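Putative TetR-family transcriptional regulator (Streptomyces coelicolor, PDB 2HXO) probably binds regulatory DNA through a TetR-type helix-turn-helix and controls transcription there, most likely as a two-fold symmetric dimer. Local coordinates at the interface of chains A and B. Sequence-based numbering; all coordinates share one arbitrary frame. Chains: chain A/B, Putative TetR-family transcriptional regulator.

Contacts 1 and 2 sample one two-fold symmetric interface between identical chains, and the centres of their C-alpha atoms lie about 13 Å apart. Helix 146-167 of chain B runs through both: B:Trp146 and B:Ser150 serve contact 1, while B:Phe147, B:Thr148, B:Ser151, B:Ala152 and B:His155 serve contact 2. Helix 124-138 of chain B joins contact 1 alone. Chain A brings short helix 200-205 to contact 1, and helices 146-166 and 214-230 with A:His212 to contact 2. Contact 1 is mainly apolar, contact 2 more polar and hydrated. Pairing through C-terminal helices is usual for TetR regulators, so this dimer is plausibly the biological one.

Contact 1: the interface of chains A and B. Residues chain A 201, 204-205; chain B 130, 133-134, 137, 146, 150.
The phenyl ring of A:Phe201 is sandwiched: B:Gly133 CA sits over the centre of one face, 3.2 Å from the ring centroid, a CH-pi contact, and A:Val205 CG2 of its own chain lies over the opposite face, displaced toward the rim. In the ring plane, B:Gln137 OE1 and the backbone oxygen of B:Trp146 stand at the edge. The lack of a side chain at B:Gly133 probably allows helix 124-138 to come this close. The ring thus plugs a groove between helices 124-138 and 146-167 of chain B, reaching in from helix 200-205 of the C-terminal region of chain A. With CG anti to the backbone N (chi1 174°), the ring is set between A:Val205 of its own helix and B:Gly133 of the partner.

On the other wall, the A:Phe201 and B:Trp146 side chains run antiparallel alongside one another. Their meeting is through the methylene, B:Trp146 CB lying 3.6 Å from A:Phe201 CE1, rather than by stacked rings. B:Trp146 CB also meets A:Val205 CG2 at 4.0 Å, and B:Trp146 CZ3, on the far side of the indole, lies 4.2 Å from A:Ala204 CB, a loose contact. One face of the indole is backed by B:Gln137 CB within chain B.

At the ring's root, the B:Glu130 carboxylate carbon CD packs 3.8 Å from A:Phe201 CB. That carboxylate is steadied by a same-chain salt bridge, B:Arg134 NE to B:Glu130 OE1 at 2.9 Å, which meets the oxygen nearly along its C-O axis. Deeper in, the B:Ser150 hydroxyl OG lies 3.4 Å from A:Phe201 CZ and donates a hydrogen bond to B:Trp146 O.

Contact 2: the interface of chains A and B. Residues chain A 156, 160, 212, 217; chain B 147-148, 151-152, 155.
Helix 146-167 of chain B packs here against helices 146-166 and 214-230 of chain A, within the C-terminal helical dimer interface typical of TetR regulators. A:Gln217 reaches across with its amide. A:Gln217 NE2 donates a hydrogen bond to the backbone oxygen O of B:Thr148 (3.2 Å, 147° at H), arriving on a lone pair in the carbonyl plane. A:Gln217 NE2 is also hydrogen-bonded to water 1 at 2.7 Å.

CG of A:Gln217 lies anti to the backbone N (chi1 174°), and a bend at the next bond turns the amide toward B:Thr148. Its rotation is further fixed within chain A: A:His212 NE2 donates to OE1 of A:Gln217 at 3.3 Å, the N-H meeting a lone pair of the amide oxygen. The amide carbon CD of A:Gln217 also packs 3.7 Å from B:Ser151 CB. With an alanine here in place of A:Gln217, B:Thr148 O and water 1 would probably lose this partner and A:His212 NE2 its acceptor, leaving the imidazole less firmly held.

That imidazole meets B:Phe147 edge-to-face, with ring centroids 4.7 Å apart and planes at 74°. The phenyl edge at CE2 points onto the histidine face near its rim; the shortest carbon pair there is too close to be reliable.

Beyond A:Gln217, water 1 bridges the chains. It is hydrogen-bonded to the phenol oxygen OH of A:Tyr156 at 2.7 Å, in the plane of that ring, while B:His155 binds it from the other chain. The B:His155 side chain crosses A:Gln217, amide and imidazole planes standing steeply to each other, and approaches A:Ala160 CB. B:His155 ND1 is hydrogen-bonded to water 1 at 2.9 Å.

Contact 1: the interface of chains A and B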
# COMPACT_ATOMS: atom_id res chain seq x y z
N PHE A 201 -15.43 -18.02 8.69
CA PHE A 201 -15.64 -16.71 8.07
C PHE A 201 -15.34 -16.73 6.58
O PHE A 201 -16.18 -16.36 5.76
CB PHE A 201 -14.75 -15.65 8.73
CG PHE A 201 -14.82 -14.31 8.04
CD1 PHE A 201 -15.86 -13.43 8.33
CD2 PHE A 201 -13.91 -13.98 7.05
CE1 PHE A 201 -15.99 -12.24 7.62
CE2 PHE A 201 -14.03 -12.80 6.34
CZ PHE A 201 -15.07 -11.92 6.62
N ALA A 204 -17.78 -18.51 4.65
CA ALA A 204 -19.05 -17.79 4.57
C ALA A 204 -19.06 -16.72 3.48
O ALA A 204 -20.11 -16.42 2.91
CB ALA A 204 -19.35 -17.15 5.92
N VAL A 205 -17.90 -16.15 3.18
CA VAL A 205 -17.80 -15.09 2.18
C VAL A 205 -17.12 -15.54 0.89
O VAL A 205 -17.12 -14.83 -0.10
CB VAL A 205 -17.01 -13.89 2.75
CG1 VAL A 205 -17.09 -12.70 1.81
CG2 VAL A 205 -17.55 -13.52 4.12
N GLU B 130 -9.23 -14.54 7.58
CA GLU B 130 -10.00 -15.22 8.63
C GLU B 130 -9.86 -14.44 9.92
O GLU B 130 -10.85 -14.19 10.61
CB GLU B 130 -9.45 -16.62 8.91
CG GLU B 130 -10.17 -17.75 8.26
CD GLU B 130 -11.62 -17.87 8.68
OE1 GLU B 130 -11.90 -17.89 9.90
OE2 GLU B 130 -12.46 -17.95 7.76
N GLY B 133 -11.81 -11.09 9.60
CA GLY B 133 -13.24 -11.36 9.45
C GLY B 133 -13.98 -11.75 10.72
O GLY B 133 -15.06 -11.22 11.00
N ARG B 134 -13.42 -12.67 11.49
CA ARG B 134 -14.08 -13.09 12.72
C ARG B 134 -14.35 -11.91 13.64
O ARG B 134 -15.36 -11.90 14.36
CB ARG B 134 -13.23 -14.14 13.45
CG ARG B 134 -13.00 -15.41 12.65
CD ARG B 134 -12.25 -16.44 13.49
NE ARG B 134 -12.08 -17.70 12.77
CZ ARG B 134 -11.47 -18.76 13.28
NH1 ARG B 134 -11.00 -18.72 14.53
NH2 ARG B 134 -11.33 -19.87 12.55
N GLN B 137 -17.31 -9.83 12.21
CA GLN B 137 -18.61 -10.40 12.57
C GLN B 137 -18.90 -10.18 14.04
O GLN B 137 -20.03 -9.88 14.41
CB GLN B 137 -18.71 -11.89 12.22
CG GLN B 137 -17.53 -12.75 12.53
CD GLN B 137 -17.71 -14.15 11.96
OE1 GLN B 137 -18.31 -14.33 10.89
NE2 GLN B 137 -17.19 -15.15 12.67
N TRP B 146 -19.29 -8.02 5.36
CA TRP B 146 -18.16 -8.76 5.92
C TRP B 146 -16.91 -8.71 5.05
O TRP B 146 -15.80 -8.51 5.55
CB TRP B 146 -18.55 -10.21 6.16
CG TRP B 146 -19.49 -10.36 7.30
CD1 TRP B 146 -19.81 -9.42 8.23
CD2 TRP B 146 -20.17 -11.56 7.70
NE1 TRP B 146 -20.65 -9.95 9.18
CE2 TRP B 146 -20.89 -11.26 8.88
CE3 TRP B 146 -20.24 -12.86 7.17
CZ2 TRP B 146 -21.67 -12.21 9.54
CZ3 TRP B 146 -21.02 -13.80 7.83
CH2 TRP B 146 -21.73 -13.48 9.00
N SER B 150 -13.58 -6.34 5.85
CA SER B 150 -12.34 -7.08 6.01
C SER B 150 -11.28 -6.67 5.02
O SER B 150 -10.10 -6.52 5.39
CB SER B 150 -12.62 -8.58 5.92
OG SER B 150 -13.39 -8.97 7.05

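Contact 2: the interface of chains A and B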
# COMPACT_ATOMS: atom_id res chain seq x y z
N TYR A 156 -4.33 4.66 3.02
CA TYR A 156 -5.36 3.76 2.52
C TYR A 156 -5.31 3.74 1.00
O TYR A 156 -5.33 2.68 0.38
CB TYR A 156 -6.76 4.19 2.96
CG TYR A 156 -7.79 3.37 2.25
CD1 TYR A 156 -8.10 2.08 2.68
CD2 TYR A 156 -8.36 3.82 1.05
CE1 TYR A 156 -8.95 1.25 1.94
CE2 TYR A 156 -9.20 3.00 0.30
CZ TYR A 156 -9.50 1.73 0.75
OH TYR A 156 -10.37 0.95 0.03
N ALA A 160 -4.65 0.28 -1.33
CA ALA A 160 -5.62 -0.33 -2.23
C ALA A 160 -5.16 -0.13 -3.68
O ALA A 160 -5.13 -1.08 -4.46
CB ALA A 160 -7.00 0.28 -2.02
N HIS A 212 -16.21 -9.79 -7.53
CA HIS A 212 -15.92 -8.71 -6.61
C HIS A 212 -15.24 -7.60 -7.41
O HIS A 212 -14.18 -7.82 -7.98
CB HIS A 212 -15.00 -9.21 -5.50
CG HIS A 212 -14.25 -8.12 -4.79
ND1 HIS A 212 -12.90 -7.89 -4.99
CD2 HIS A 212 -14.67 -7.18 -3.91
CE1 HIS A 212 -12.52 -6.86 -4.26
NE2 HIS A 212 -13.57 -6.41 -3.59
N GLN A 217 -14.77 -1.65 -4.32
CA GLN A 217 -14.19 -1.98 -3.03
C GLN A 217 -13.40 -0.75 -2.58
O GLN A 217 -13.54 -0.27 -1.45
CB GLN A 217 -13.24 -3.17 -3.18
CG GLN A 217 -12.47 -3.49 -1.90
CD GLN A 217 -13.41 -3.79 -0.76
OE1 GLN A 217 -14.26 -4.67 -0.88
NE2 GLN A 217 -13.27 -3.06 0.36
N PHE B 147 -17.09 -8.89 3.75
CA PHE B 147 -15.98 -8.89 2.81
C PHE B 147 -15.40 -7.49 2.67
O PHE B 147 -14.19 -7.29 2.68
CB PHE B 147 -16.47 -9.40 1.45
CG PHE B 147 -15.39 -9.62 0.46
CD1 PHE B 147 -14.54 -10.72 0.57
CD2 PHE B 147 -15.16 -8.70 -0.54
CE1 PHE B 147 -13.47 -10.88 -0.30
CE2 PHE B 147 -14.09 -8.85 -1.42
CZ PHE B 147 -13.24 -9.94 -1.30
N THR B 148 -16.30 -6.53 2.52
CA THR B 148 -15.92 -5.14 2.34
C THR B 148 -15.14 -4.60 3.52
O THR B 148 -14.08 -3.99 3.35
CB THR B 148 -17.19 -4.27 2.10
OG1 THR B 148 -17.84 -4.74 0.91
CG2 THR B 148 -16.83 -2.81 1.90
N SER B 151 -11.69 -6.46 3.77
CA SER B 151 -10.77 -6.06 2.72
C SER B 151 -10.22 -4.67 2.96
O SER B 151 -9.08 -4.38 2.62
CB SER B 151 -11.47 -6.10 1.36
OG SER B 151 -11.75 -7.44 0.97
N ALA B 152 -11.05 -3.79 3.53
CA ALA B 152 -10.64 -2.42 3.81
C ALA B 152 -9.54 -2.44 4.86
O ALA B 152 -8.54 -1.73 4.74
CB ALA B 152 -11.84 -1.60 4.31
N HIS B 155 -6.38 -3.79 3.11
CA HIS B 155 -5.77 -2.80 2.22
C HIS B 155 -5.13 -1.69 3.03
O HIS B 155 -4.07 -1.19 2.66
CB HIS B 155 -6.82 -2.24 1.27
CG HIS B 155 -7.29 -3.23 0.25
ND1 HIS B 155 -8.44 -3.04 -0.50
CD2 HIS B 155 -6.76 -4.41 -0.15
CE1 HIS B 155 -8.59 -4.06 -1.32
NE2 HIS B 155 -7.58 -4.91 -1.13
O HOH W 1 -10.92 -1.72 0.22